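Side-chain contacts in putative oxygenase (Streptomyces coelicolor, PDB 2OG5), which catalyses the iron- and 2-oxoglutarate-dependent 3-hydroxylation of L-asparagine, which supplies the hydroxyasparagine of the calcium-dependent antibiotic: residues His77-Thr82 and Leu133-Cys138; Ile51-Ala56 and Pro106-Gly111; Thr334-Arg337 and Met342-Ala345; Ala71-Trp76 and Asp346-Gly351. One frame throughout, in Å; residues are numbered along the deposited sequence.

Contact 1 of 4, residues His77-Thr82 and Leu133-Cys138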
loop_
_atom_site.group_PDB
_atom_site.type_symbol
_atom_site.label_atom_id
_atom_site.label_comp_id
_atom_site.label_asym_id
_atom_site.label_seq_id
_atom_site.Cartn_x
_atom_site.Cartn_y
_atom_site.Cartn_z
ATOM N N HIS A 77 4.237 -20.022 5.395
ATOM C CA HIS A 77 5.450 -20.783 5.653
ATOM C C HIS A 77 5.625 -22.007 4.766
ATOM O O HIS A 77 6.698 -22.613 4.779
ATOM C CB HIS A 77 5.547 -21.097 7.143
ATOM C CG HIS A 77 5.874 -19.881 7.941
ATOM N ND1 HIS A 77 7.118 -19.297 7.891
ATOM C CD2 HIS A 77 5.110 -19.079 8.719
ATOM C CE1 HIS A 77 7.116 -18.205 8.633
ATOM N NE2 HIS A 77 5.910 -18.045 9.142
ATOM N N ALA A 78 4.598 -22.340 3.980
ATOM C CA ALA A 78 4.719 -23.344 2.912
ATOM C C ALA A 78 5.285 -22.779 1.597
ATOM O O ALA A 78 5.625 -23.549 0.696
ATOM C CB ALA A 78 3.362 -24.003 2.643
ATOM N N TRP A 79 5.369 -21.452 1.460
ATOM C CA TRP A 79 5.910 -20.848 0.233
ATOM C C TRP A 79 7.350 -21.297 -0.020
ATOM O O TRP A 79 8.071 -21.636 0.919
ATOM C CB TRP A 79 5.906 -19.317 0.285
ATOM C CG TRP A 79 4.591 -18.643 0.068
ATOM C CD1 TRP A 79 3.389 -19.002 0.590
ATOM C CD2 TRP A 79 4.361 -17.445 -0.693
ATOM N NE1 TRP A 79 2.414 -18.101 0.196
ATOM C CE2 TRP A 79 2.986 -17.143 -0.594
ATOM C CE3 TRP A 79 5.183 -16.601 -1.445
ATOM C CZ2 TRP A 79 2.413 -16.027 -1.220
ATOM C CZ3 TRP A 79 4.614 -15.494 -2.072
ATOM C CH2 TRP A 79 3.244 -15.217 -1.955
ATOM N N PRO A 80 7.781 -21.284 -1.292
ATOM C CA PRO A 80 9.181 -21.591 -1.570
ATOM C C PRO A 80 10.155 -20.690 -0.822
ATOM O O PRO A 80 9.917 -19.488 -0.685
ATOM C CB PRO A 80 9.324 -21.354 -3.077
ATOM C CG PRO A 80 8.055 -20.823 -3.557
ATOM C CD PRO A 80 7.005 -21.007 -2.512
ATOM N N ALA A 81 11.251 -21.279 -0.361
ATOM C CA ALA A 81 12.263 -20.540 0.387
ATOM C C ALA A 81 12.820 -19.360 -0.391
ATOM O O ALA A 81 13.170 -18.342 0.199
ATOM C CB ALA A 81 13.402 -21.473 0.811
ATOM N N THR A 82 12.929 -19.499 -1.713
ATOM C CA THR A 82 13.429 -18.415 -2.561
ATOM C C THR A 82 12.644 -17.124 -2.340
ATOM O O THR A 82 13.224 -16.057 -2.140
ATOM C CB THR A 82 13.328 -18.792 -4.052
ATOM O OG1 THR A 82 12.031 -19.339 -4.309
ATOM C CG2 THR A 82 14.371 -19.821 -4.408
ATOM N N LEU A 133 -2.635 -11.924 -0.598
ATOM C CA LEU A 133 -2.331 -10.734 0.182
ATOM C C LEU A 133 -2.133 -11.041 1.658
ATOM O O LEU A 133 -1.203 -10.522 2.269
ATOM C CB LEU A 133 -3.422 -9.676 0.006
ATOM C CG LEU A 133 -3.351 -8.906 -1.313
ATOM C CD1 LEU A 133 -4.690 -8.213 -1.577
ATOM C CD2 LEU A 133 -2.208 -7.877 -1.321
ATOM N N LEU A 134 -3.005 -11.853 2.253
ATOM C CA LEU A 134 -2.912 -12.053 3.695
ATOM C C LEU A 134 -1.734 -12.972 4.050
ATOM O O LEU A 134 -1.100 -12.804 5.099
ATOM C CB LEU A 134 -4.245 -12.526 4.292
ATOM C CG LEU A 134 -5.375 -11.479 4.227
ATOM C CD1 LEU A 134 -6.644 -11.957 4.933
ATOM C CD2 LEU A 134 -4.947 -10.136 4.801
ATOM N N MET A 135 -1.405 -13.924 3.179
ATOM C CA MET A 135 -0.191 -14.736 3.390
ATOM C C MET A 135 1.040 -13.833 3.383
ATOM O O MET A 135 1.861 -13.884 4.302
ATOM C CB MET A 135 -0.049 -15.839 2.334
ATOM C CG MET A 135 -1.025 -16.980 2.509
ATOM S SD MET A 135 -0.736 -18.385 1.398
ATOM C CE MET A 135 -1.146 -17.668 -0.199
ATOM N N THR A 136 1.153 -12.966 2.385
ATOM C CA THR A 136 2.318 -12.086 2.285
ATOM C C THR A 136 2.386 -11.121 3.467
ATOM O O THR A 136 3.467 -10.854 3.994
ATOM C CB THR A 136 2.336 -11.296 0.973
ATOM O OG1 THR A 136 2.181 -12.209 -0.125
ATOM C CG2 THR A 136 3.647 -10.526 0.818
ATOM N N ALA A 137 1.240 -10.599 3.895
ATOM C CA ALA A 137 1.206 -9.707 5.051
ATOM C C ALA A 137 1.762 -10.392 6.290
ATOM O O ALA A 137 2.515 -9.798 7.059
ATOM C CB ALA A 137 -0.225 -9.228 5.317
ATOM N N CYS A 138 1.389 -11.657 6.480
ATOM C CA CYS A 138 1.884 -12.421 7.621
ATOM C C CYS A 138 3.374 -12.762 7.529
ATOM O O CYS A 138 4.013 -13.041 8.550
ATOM C CB CYS A 138 1.058 -13.699 7.805
ATOM S SG CYS A 138 -0.604 -13.429 8.389
HETATM O O HOH W 1 5.605 -15.270 9.606
#
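A Met-aromatic contact joins Trp79, in the short connection before helix 81-92, to Met135 on helix 128-140. The indole offers the edge of its five-membered ring: Met135 SD lies near the ring plane, 3.4 Å from Trp79 NE1. The N-H points almost straight at the sulfur, at 171°, and makes a weak hydrogen bond to it, so the one polar atom of this buried ring has a partner. The thioether chain turns at its last torsion (chi3 -68°), which brings the methyl to the same edge, with Met135 CE 3.6 Å from Trp79 NE1 and 4.0 Å from Trp79 CZ2. Further round the indole, Thr136 OG1 comes in at a slant to Trp79 CH2, 3.7 Å away. That hydroxyl is hydrogen-bonded to Val132 O one turn back in its own helix, so toward the indole it acts as packing surface.

A second bridge is made by a water, which donates to Cys138 O at 2.9 Å and is hydrogen-bonded to His77 NE2 at 2.8 Å. The ring of Trp76 also meets that of Trp79, the two planes inclined at about 40°. Met135 is also flanked by Ile51 and Leu55 of helix 42-58 and by Ala75 of helix 66-76, so its sulfur sits where several helices converge. Leu133 and Ala137 of helix 128-140 meanwhile pack on strands 191-196 and 326-333. The arrangement belongs to the helical layer packed against the sheet in this jelly-roll oxygenase of the clavaminate synthase family.

Contact 2 of 4, residues Ile51-Ala56 and Pro106-Gly111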
loop_
_atom_site.group_PDB
_atom_site.type_symbol
_atom_site.label_atom_id
_atom_site.label_comp_id
_atom_site.label_asym_id
_atom_site.label_seq_id
_atom_site.Cartn_x
_atom_site.Cartn_y
_atom_site.Cartn_z
ATOM N N ILE A 51 -0.913 -23.494 -2.945
ATOM C CA ILE A 51 -1.061 -23.051 -1.565
ATOM C C ILE A 51 -2.224 -22.053 -1.427
ATOM O O ILE A 51 -3.032 -22.161 -0.509
ATOM C CB ILE A 51 0.247 -22.397 -1.048
ATOM C CG1 ILE A 51 1.381 -23.427 -0.963
ATOM C CG2 ILE A 51 0.033 -21.793 0.333
ATOM C CD1 ILE A 51 2.774 -22.798 -0.915
ATOM N N ALA A 52 -2.297 -21.092 -2.347
ATOM C CA ALA A 52 -3.344 -20.076 -2.321
ATOM C C ALA A 52 -4.728 -20.685 -2.519
ATOM O O ALA A 52 -5.670 -20.324 -1.816
ATOM C CB ALA A 52 -3.074 -19.013 -3.372
ATOM N N TRP A 53 -4.852 -21.619 -3.460
ATOM C CA TRP A 53 -6.143 -22.272 -3.692
ATOM C C TRP A 53 -6.591 -23.101 -2.493
ATOM O O TRP A 53 -7.768 -23.096 -2.141
ATOM C CB TRP A 53 -6.114 -23.136 -4.959
ATOM C CG TRP A 53 -6.438 -22.361 -6.185
ATOM C CD1 TRP A 53 -5.594 -22.062 -7.217
ATOM C CD2 TRP A 53 -7.700 -21.764 -6.515
ATOM N NE1 TRP A 53 -6.255 -21.322 -8.172
ATOM C CE2 TRP A 53 -7.547 -21.120 -7.761
ATOM C CE3 TRP A 53 -8.943 -21.704 -5.871
ATOM C CZ2 TRP A 53 -8.594 -20.428 -8.384
ATOM C CZ3 TRP A 53 -9.983 -21.014 -6.488
ATOM C CH2 TRP A 53 -9.801 -20.386 -7.734
ATOM N N LYS A 54 -5.655 -23.817 -1.875
ATOM C CA LYS A 54 -5.959 -24.606 -0.683
ATOM C C LYS A 54 -6.456 -23.711 0.454
ATOM O O LYS A 54 -7.438 -24.026 1.121
ATOM C CB LYS A 54 -4.731 -25.405 -0.246
ATOM C CG LYS A 54 -4.964 -26.353 0.925
ATOM C CD LYS A 54 -3.720 -27.187 1.196
ATOM C CE LYS A 54 -3.792 -27.919 2.539
ATOM N NZ LYS A 54 -2.435 -28.073 3.172
ATOM N N LEU A 55 -5.772 -22.594 0.678
ATOM C CA LEU A 55 -6.209 -21.636 1.692
ATOM C C LEU A 55 -7.592 -21.073 1.366
ATOM O O LEU A 55 -8.486 -21.071 2.214
ATOM C CB LEU A 55 -5.199 -20.493 1.803
ATOM C CG LEU A 55 -5.501 -19.372 2.798
ATOM C CD1 LEU A 55 -5.616 -19.877 4.223
ATOM C CD2 LEU A 55 -4.401 -18.337 2.678
ATOM N N ALA A 56 -7.766 -20.613 0.131
ATOM C CA ALA A 56 -9.010 -19.975 -0.296
ATOM C C ALA A 56 -10.225 -20.906 -0.211
ATOM O O ALA A 56 -11.333 -20.455 0.108
ATOM C CB ALA A 56 -8.863 -19.447 -1.713
ATOM N N PRO A 106 -0.591 -15.971 -8.284
ATOM C CA PRO A 106 -1.833 -16.531 -8.803
ATOM C C PRO A 106 -2.999 -15.576 -8.634
ATOM O O PRO A 106 -3.194 -15.020 -7.552
ATOM C CB PRO A 106 -2.034 -17.791 -7.958
ATOM C CG PRO A 106 -1.338 -17.502 -6.678
ATOM C CD PRO A 106 -0.205 -16.570 -6.993
ATOM N N VAL A 107 -3.731 -15.362 -9.722
ATOM C CA VAL A 107 -4.999 -14.648 -9.693
ATOM C C VAL A 107 -5.962 -15.401 -10.607
ATOM O O VAL A 107 -5.550 -15.994 -11.615
ATOM C CB VAL A 107 -4.872 -13.167 -10.142
ATOM C CG1 VAL A 107 -4.108 -12.356 -9.105
ATOM C CG2 VAL A 107 -4.213 -13.071 -11.509
ATOM N N ASP A 108 -7.238 -15.390 -10.242
ATOM C CA ASP A 108 -8.242 -16.221 -10.908
ATOM C C ASP A 108 -8.848 -15.503 -12.125
ATOM O O ASP A 108 -10.045 -15.215 -12.148
ATOM C CB ASP A 108 -9.328 -16.603 -9.889
ATOM C CG ASP A 108 -10.273 -17.686 -10.397
ATOM O OD1 ASP A 108 -9.992 -18.328 -11.442
ATOM O OD2 ASP A 108 -11.307 -17.901 -9.727
ATOM N N SER A 109 -8.018 -15.232 -13.135
ATOM C CA SER A 109 -8.432 -14.422 -14.295
ATOM C C SER A 109 -9.676 -14.956 -15.004
ATOM O O SER A 109 -10.540 -14.175 -15.414
ATOM C CB SER A 109 -7.280 -14.265 -15.304
ATOM O OG SER A 109 -6.406 -13.202 -14.932
ATOM N N MET A 110 -9.765 -16.276 -15.147
ATOM C CA MET A 110 -10.929 -16.905 -15.769
ATOM C C MET A 110 -12.162 -16.764 -14.879
ATOM O O MET A 110 -13.279 -16.588 -15.376
ATOM C CB MET A 110 -10.658 -18.390 -16.045
ATOM N N GLY A 111 -11.953 -16.837 -13.566
ATOM C CA GLY A 111 -13.041 -16.759 -12.599
ATOM C C GLY A 111 -13.398 -15.360 -12.123
ATOM O O GLY A 111 -14.361 -15.201 -11.372
#
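Trp53 and Ala52, neighbours on helix 42-58, touch the loop after strand 99-103, at Asp108 and Pro106 respectively; Asp108 is the central residue of an inverse gamma turn. The closer meeting is polar against aromatic. Asp108 OD2 is nearest, 3.5 Å from Trp53 CH2 and close to the ring plane, while Asp108 OD1 lies in that plane at the same edge; the carboxylate carbon Asp108 CG is 3.8 Å from Trp53 CZ2. The carboxylate plane is turned 80° from that of the ring, so the two flat groups do not stack. An acidic oxygen beside the C-H rim of an indole is probably mildly favourable, since that rim carries partial positive charge.

The other meeting is purely apolar: Ala52 CB meets the proline ring at its CG corner, 4.0 Å from Pro106 CG. With only a methyl on the helix side, the backbones come to 7.5 Å between Ala52 CA and Pro106 CA.

One shell out, Val48 and Glu49 of the same helix also pack on Pro106, and Leu128 at the start of helix 128-140 touches both Ala52 and Trp53. The loop arranges its own acid. The gamma turn is closed by a weak bond from Ser109 N to Val107 O, and chi1 of Asp108 (-169°) swings the carboxylate toward the indole edge. Gly111 N then makes two weak bonds to this one residue, 2.9 Å to Asp108 O and 3.3 Å to Asp108 OD1.

Contact 3 of 4, residues Thr334-Arg337 and Met342-Ala345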
loop_
_atom_site.group_PDB
_atom_site.type_symbol
_atom_site.label_atom_id
_atom_site.label_comp_id
_atom_site.label_asym_id
_atom_site.label_seq_id
_atom_site.Cartn_x
_atom_site.Cartn_y
_atom_site.Cartn_z
ATOM N N THR A 334 4.644 -3.870 10.690
ATOM C CA THR A 334 5.853 -4.632 10.989
ATOM C C THR A 334 5.934 -5.082 12.439
ATOM O O THR A 334 6.572 -6.087 12.718
ATOM C CB THR A 334 7.101 -3.827 10.645
ATOM O OG1 THR A 334 6.935 -2.473 11.088
ATOM C CG2 THR A 334 7.320 -3.851 9.139
ATOM N N ASP A 335 5.270 -4.367 13.344
ATOM C CA ASP A 335 5.214 -4.754 14.751
ATOM C C ASP A 335 3.802 -4.501 15.275
ATOM O O ASP A 335 3.514 -3.454 15.854
ATOM C CB ASP A 335 6.253 -3.989 15.571
ATOM C CG ASP A 335 6.379 -4.509 17.000
ATOM O OD1 ASP A 335 5.666 -5.458 17.388
ATOM O OD2 ASP A 335 7.203 -3.949 17.748
ATOM N N LEU A 336 2.927 -5.475 15.054
ATOM C CA LEU A 336 1.519 -5.342 15.428
ATOM C C LEU A 336 1.353 -5.006 16.902
ATOM O O LEU A 336 0.426 -4.291 17.286
ATOM C CB LEU A 336 0.793 -6.648 15.108
ATOM C CG LEU A 336 -0.725 -6.671 15.282
ATOM C CD1 LEU A 336 -1.388 -5.743 14.286
ATOM C CD2 LEU A 336 -1.245 -8.103 15.150
ATOM N N ARG A 337 2.265 -5.479 17.737
ATOM C CA ARG A 337 2.136 -5.252 19.179
ATOM C C ARG A 337 2.023 -3.778 19.555
ATOM O O ARG A 337 1.332 -3.416 20.521
ATOM C CB ARG A 337 3.311 -5.883 19.929
ATOM C CG ARG A 337 3.234 -5.812 21.449
ATOM C CD ARG A 337 1.993 -6.499 21.958
ATOM N NE ARG A 337 1.855 -6.344 23.399
ATOM C CZ ARG A 337 0.764 -6.715 24.065
ATOM N NH1 ARG A 337 -0.228 -7.328 23.432
ATOM N NH2 ARG A 337 0.691 -6.515 25.371
ATOM N N MET A 342 -5.074 0.248 20.387
ATOM C CA MET A 342 -6.077 0.579 19.369
ATOM C C MET A 342 -6.801 -0.637 18.764
ATOM O O MET A 342 -7.636 -0.467 17.870
ATOM C CB MET A 342 -5.415 1.369 18.233
ATOM C CG MET A 342 -4.887 2.711 18.670
ATOM S SD MET A 342 -4.384 3.648 17.236
ATOM C CE MET A 342 -3.810 5.147 17.981
ATOM N N ARG A 343 -6.486 -1.850 19.237
ATOM C CA ARG A 343 -6.984 -3.092 18.634
ATOM C C ARG A 343 -7.763 -3.937 19.632
ATOM O O ARG A 343 -7.209 -4.837 20.256
ATOM C CB ARG A 343 -5.805 -3.910 18.078
ATOM C CG ARG A 343 -5.096 -3.226 16.911
ATOM C CD ARG A 343 -4.004 -4.076 16.249
ATOM N NE ARG A 343 -2.888 -4.344 17.156
ATOM C CZ ARG A 343 -2.770 -5.415 17.933
ATOM N NH1 ARG A 343 -3.666 -6.393 17.905
ATOM N NH2 ARG A 343 -1.722 -5.516 18.737
ATOM N N PRO A 344 -9.065 -3.667 19.785
ATOM C CA PRO A 344 -9.864 -4.439 20.722
ATOM C C PRO A 344 -9.725 -5.949 20.512
ATOM O O PRO A 344 -9.622 -6.413 19.377
ATOM C CB PRO A 344 -11.294 -3.964 20.444
ATOM C CG PRO A 344 -11.112 -2.604 19.951
ATOM C CD PRO A 344 -9.868 -2.631 19.120
ATOM N N ALA A 345 -9.666 -6.685 21.613
ATOM C CA ALA A 345 -9.534 -8.138 21.593
ATOM C C ALA A 345 -8.277 -8.628 20.871
ATOM O O ALA A 345 -8.247 -9.759 20.399
ATOM C CB ALA A 345 -10.770 -8.755 20.949
HETATM O O HOH W 2 -0.612 -7.836 20.338
#
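Leu336 and Arg343 meet within the chain segment that joins strands 326-333 and 349-350, and the hydrogen bonds between them share one acceptor. Leu336 O takes Arg343 NH2 at 2.9 Å and Arg343 NE at 3.3 Å; both bonds are weak, with N-H angles of 129° and 123°. Ser339 OG joins the same group, hydrogen-bonded to Leu336 O and to Arg343 NE. The remaining nitrogen, Arg343 NH1, forms a salt bridge with Asp346 and a hydrogen bond to Gly347 O, so the guanidinium is fixed on several sides.

Apolar packing covers one of its faces. Leu336 CG sits 3.5 Å above the guanidinium plane, over its centre, and Leu336 CD1 is 3.5 Å from Arg343 NE. A bend at chi3 (-65°) turns the arginine to present that face.

Solvent supplies the third link: a water accepts from Arg343 NH2 at 3.0 Å and from Arg337 NH1 at 3.2 Å, lying between two like charges.

The 3-10 turn opening at Leu336 follows strand 326-333, and Met342, bonded through its backbone to Gly351, lies beside the end of strand 349-350.

Contact 4 of 4, residues Ala71-Trp76 and Asp346-Gly351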
loop_
_atom_site.group_PDB
_atom_site.type_symbol
_atom_site.label_atom_id
_atom_site.label_comp_id
_atom_site.label_asym_id
_atom_site.label_seq_id
_atom_site.Cartn_x
_atom_site.Cartn_y
_atom_site.Cartn_z
ATOM N N ALA A 71 -4.669 -19.202 9.432
ATOM C CA ALA A 71 -4.435 -20.139 8.323
ATOM C C ALA A 71 -3.498 -19.523 7.280
ATOM O O ALA A 71 -2.625 -20.201 6.730
ATOM C CB ALA A 71 -5.742 -20.558 7.676
ATOM N N ALA A 72 -3.664 -18.225 7.020
ATOM C CA ALA A 72 -2.806 -17.522 6.065
ATOM C C ALA A 72 -1.363 -17.479 6.568
ATOM O O ALA A 72 -0.419 -17.672 5.804
ATOM C CB ALA A 72 -3.345 -16.108 5.809
ATOM N N ARG A 73 -1.186 -17.210 7.857
ATOM C CA ARG A 73 0.153 -17.202 8.461
ATOM C C ARG A 73 0.832 -18.560 8.299
ATOM O O ARG A 73 1.984 -18.646 7.887
ATOM C CB ARG A 73 0.050 -16.837 9.942
ATOM C CG ARG A 73 1.380 -16.654 10.653
ATOM C CD ARG A 73 1.182 -16.204 12.097
ATOM N NE ARG A 73 0.571 -14.879 12.081
ATOM C CZ ARG A 73 -0.665 -14.576 12.449
ATOM N NH1 ARG A 73 -1.507 -15.489 12.945
ATOM N NH2 ARG A 73 -1.053 -13.312 12.319
ATOM N N ASN A 74 0.105 -19.620 8.623
ATOM C CA ASN A 74 0.640 -20.968 8.469
ATOM C C ASN A 74 0.944 -21.305 7.011
ATOM O O ASN A 74 1.969 -21.919 6.708
ATOM C CB ASN A 74 -0.325 -21.984 9.080
ATOM C CG ASN A 74 -0.342 -21.922 10.608
ATOM O OD1 ASN A 74 -1.403 -22.055 11.233
ATOM N ND2 ASN A 74 0.826 -21.725 11.210
ATOM N N ALA A 75 0.067 -20.892 6.103
ATOM C CA ALA A 75 0.252 -21.174 4.676
ATOM C C ALA A 75 1.439 -20.399 4.101
ATOM O O ALA A 75 2.133 -20.894 3.218
ATOM C CB ALA A 75 -1.030 -20.868 3.898
ATOM N N TRP A 76 1.686 -19.190 4.603
ATOM C CA TRP A 76 2.859 -18.437 4.166
ATOM C C TRP A 76 4.133 -19.281 4.302
ATOM O O TRP A 76 5.005 -19.271 3.444
ATOM C CB TRP A 76 3.007 -17.143 4.972
ATOM C CG TRP A 76 4.331 -16.515 4.765
ATOM C CD1 TRP A 76 5.391 -16.542 5.617
ATOM C CD2 TRP A 76 4.769 -15.816 3.596
ATOM N NE1 TRP A 76 6.455 -15.885 5.065
ATOM C CE2 TRP A 76 6.104 -15.427 3.821
ATOM C CE3 TRP A 76 4.165 -15.477 2.382
ATOM C CZ2 TRP A 76 6.840 -14.702 2.874
ATOM C CZ3 TRP A 76 4.892 -14.757 1.453
ATOM C CH2 TRP A 76 6.213 -14.382 1.702
ATOM N N ASP A 346 -7.269 -7.768 20.763
ATOM C CA ASP A 346 -6.031 -8.107 20.058
ATOM C C ASP A 346 -6.346 -8.494 18.605
ATOM O O ASP A 346 -5.728 -9.395 18.038
ATOM C CB ASP A 346 -5.286 -9.232 20.805
ATOM C CG ASP A 346 -3.861 -9.441 20.317
ATOM O OD1 ASP A 346 -3.254 -8.494 19.807
ATOM O OD2 ASP A 346 -3.348 -10.570 20.482
ATOM N N GLY A 347 -7.304 -7.804 17.998
ATOM C CA GLY A 347 -7.658 -8.051 16.609
ATOM C C GLY A 347 -6.781 -7.291 15.627
ATOM O O GLY A 347 -5.725 -6.785 15.982
ATOM N N TYR A 348 -7.224 -7.230 14.382
ATOM C CA TYR A 348 -6.440 -6.640 13.301
ATOM C C TYR A 348 -6.991 -5.290 12.844
ATOM O O TYR A 348 -6.470 -4.707 11.895
ATOM C CB TYR A 348 -6.384 -7.600 12.114
ATOM C CG TYR A 348 -5.669 -8.891 12.428
ATOM C CD1 TYR A 348 -4.275 -8.959 12.396
ATOM C CD2 TYR A 348 -6.370 -10.032 12.801
ATOM C CE1 TYR A 348 -3.619 -10.123 12.684
ATOM C CE2 TYR A 348 -5.704 -11.220 13.098
ATOM C CZ TYR A 348 -4.329 -11.257 13.036
ATOM O OH TYR A 348 -3.659 -12.416 13.336
ATOM N N VAL A 349 -8.031 -4.800 13.518
ATOM C CA VAL A 349 -8.684 -3.551 13.131
ATOM C C VAL A 349 -8.379 -2.476 14.172
ATOM O O VAL A 349 -8.743 -2.605 15.341
ATOM C CB VAL A 349 -10.205 -3.741 12.995
ATOM C CG1 VAL A 349 -10.896 -2.414 12.622
ATOM C CG2 VAL A 349 -10.516 -4.838 11.972
ATOM N N LEU A 350 -7.693 -1.421 13.729
ATOM C CA LEU A 350 -7.284 -0.330 14.592
ATOM C C LEU A 350 -8.366 0.737 14.638
ATOM O O LEU A 350 -8.884 1.163 13.594
ATOM C CB LEU A 350 -5.971 0.297 14.088
ATOM C CG LEU A 350 -4.667 -0.489 14.298
ATOM C CD1 LEU A 350 -4.556 -1.674 13.357
ATOM C CD2 LEU A 350 -3.478 0.448 14.070
ATOM N N GLY A 351 -8.720 1.147 15.850
ATOM C CA GLY A 351 -9.647 2.253 16.049
ATOM C C GLY A 351 -8.998 3.289 16.937
ATOM O O GLY A 351 -7.788 3.525 16.847
#
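Arg73 reaches out from helix 66-76 and sets one corner of its guanidinium against the phenol of Tyr348, in the segment that runs into strand 349-350. Arg73 NH2 donates to Tyr348 OH at 2.9 Å, and the bond is nearly straight, at 172°. The hydroxyl lies almost in the guanidinium plane, and the guanidinium in turn stands at the rim of the tyrosine ring, with the two planes only 17° apart. The planes are therefore nearly parallel and the groups meet edge to edge, without the stacking of a cation-pi pair. Arg73 NH1 is a more distant neighbour of the oxygen, 3.8 Å from Tyr348 OH, and Tyr348 CE1 comes to 4.1 Å from Arg73 NH2.

The arginine reaches this far because its chain is extended through its first two torsions and turns only at chi3 (-65°), which aims the head group at the hydroxyl. Its stronger partner is Asp142, at the start of strand 142-146: Arg73 NH2 makes a salt bridge with Asp142 OD1. A single nitrogen thus serves both the carboxylate and the phenol. Cys138 of helix 128-140 packs against the same arginine.

On the other side, the backbone of Tyr348 is hydrogen-bonded to Ala145, and Leu350 continues the pairing with Ala145 and Leu147. Strand 349-350 thereby runs parallel to strand 142-146. This is a surface contact, a polar tie from a flanking helix to the C-terminal strand of the larger sheet in a jelly-roll fold.

Contacts 1, 2 and 4 share the helical layer: Met135 SD of contact 1 is 3.5 Å from Ala75 CB of contact 4. The centres of contacts 1 and 2 lie about 14 Å apart, those of contacts 1 and 4 about 13 Å. Contact 4 links this layer to the loop of contact 3, about 10 Å away between centres, and a backbone hydrogen bond joins the two. Contacts 2 and 3 are the far ends, about 29 Å between centres. Of the four, contact 1 approaches the substrate site, the side chain of Thr136 lying about 12 Å from that of asparagine-binding Arg329; contacts 2, 3 and 4 lie away from the iron, asparagine and 2-oxoglutarate sites.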